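Dipicolinate synthase, B chain (Bacillus cereus, PDB 3MCU) probably acts together with its partner subunit DpaA to oxidise dihydrodipicolinate to dipicolinate with NADP(+) during sporulation. Local coordinates at the interface of chains A and B. Sequence-based numbering; all coordinates share one arbitrary frame. Chains: chain A/B, Dipicolinate synthase, B chain.

The interface of chains A and B. Residues chain A 157, 160-161, 164; chain B 188-190.
B:Gln188 and B:Pro189 lie in an extended loop (phi/psi -121°/148° at the glutamine), joined by a cis peptide bond, against A:Gln157 at the end of strand 155-157 and the loop holding A:Pro160, A:Glu161 and A:Pro164. The glutamine reaches into chain A as a hooked arm, bent at chi2 (-68°). Its CG comes within 3.4 Å of the backbone carbonyl O of A:Pro160, while the side chain of A:Glu161 slides past in the opposite direction, its carboxylate OE1 standing 3.8 Å from B:Gln188 CB without bonding. At the tip the amide divides its contacts. OE1 reaches a water 2.7 Å away, and that water lies 2.6 Å from the backbone O of A:Pro164, bridging two acceptors. NE2 instead meets the extended side chain of A:Gln157 at about a right angle, with NE2 to NE2 at 2.9 Å. Two amide nitrogens so close make a doubtful pair as modelled; the orientation of one amide may be reversed, which the structure alone does not settle. OE1 of A:Gln157 also sits near the backbone N of B:Val190, whose N-H points elsewhere. Beside this polar cluster the rings of A:Pro160 and B:Pro189 meet obliquely, CG to CB at 3.8 Å, adding an apolar contact. The patch illustrates how a glutamine followed by a cis-proline can dock into a neighbouring loop; with its symmetric twin it helps join two copies in the deposited hexamer, possibly a biological assembly.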
# COMPACT_ATOMS: atom_id res chain seq x y z
N GLN A 157 -3.56 20.07 13.06
CA GLN A 157 -5.02 20.17 13.10
C GLN A 157 -5.44 21.62 13.17
O GLN A 157 -4.92 22.38 13.98
CB GLN A 157 -5.58 19.37 14.29
CG GLN A 157 -5.25 17.89 14.24
CD GLN A 157 -5.87 17.08 15.37
OE1 GLN A 157 -5.23 16.82 16.38
NE2 GLN A 157 -7.11 16.65 15.17
N PRO A 160 -9.63 20.79 15.93
CA PRO A 160 -9.71 19.44 16.51
C PRO A 160 -11.13 18.94 16.82
O PRO A 160 -11.36 17.73 16.72
CB PRO A 160 -8.91 19.57 17.80
CG PRO A 160 -7.96 20.72 17.55
CD PRO A 160 -8.72 21.67 16.67
N GLU A 161 -12.06 19.81 17.17
CA GLU A 161 -13.38 19.33 17.57
C GLU A 161 -14.40 19.44 16.43
O GLU A 161 -15.25 18.56 16.25
CB GLU A 161 -13.86 20.05 18.84
CG GLU A 161 -12.82 20.10 19.98
CD GLU A 161 -12.71 18.81 20.82
OE1 GLU A 161 -13.18 17.72 20.40
OE2 GLU A 161 -12.14 18.89 21.93
N PRO A 164 -12.19 16.98 13.05
CA PRO A 164 -11.19 16.14 13.74
C PRO A 164 -10.12 15.53 12.82
O PRO A 164 -9.02 15.26 13.30
CB PRO A 164 -12.05 15.04 14.37
CG PRO A 164 -13.44 15.63 14.47
CD PRO A 164 -13.56 16.48 13.23
N GLN B 188 -9.22 14.51 21.43
CA GLN B 188 -8.71 15.63 20.65
C GLN B 188 -8.17 16.74 21.56
O GLN B 188 -8.68 16.94 22.67
CB GLN B 188 -9.81 16.19 19.75
CG GLN B 188 -10.38 15.21 18.74
CD GLN B 188 -9.38 14.82 17.65
OE1 GLN B 188 -9.61 13.87 16.90
NE2 GLN B 188 -8.28 15.54 17.56
N PRO B 189 -7.15 17.48 21.09
CA PRO B 189 -6.47 17.25 19.81
C PRO B 189 -5.56 16.03 19.86
O PRO B 189 -4.88 15.81 20.86
CB PRO B 189 -5.62 18.51 19.63
CG PRO B 189 -5.39 19.03 21.01
CD PRO B 189 -6.64 18.67 21.79
N VAL B 190 -5.53 15.24 18.80
CA VAL B 190 -4.66 14.07 18.79
C VAL B 190 -3.26 14.40 18.25
O VAL B 190 -2.30 13.66 18.52
CB VAL B 190 -5.30 12.89 18.03
CG1 VAL B 190 -5.44 13.20 16.55
CG2 VAL B 190 -4.49 11.63 18.23
O HOH W 1 -8.48 13.04 14.61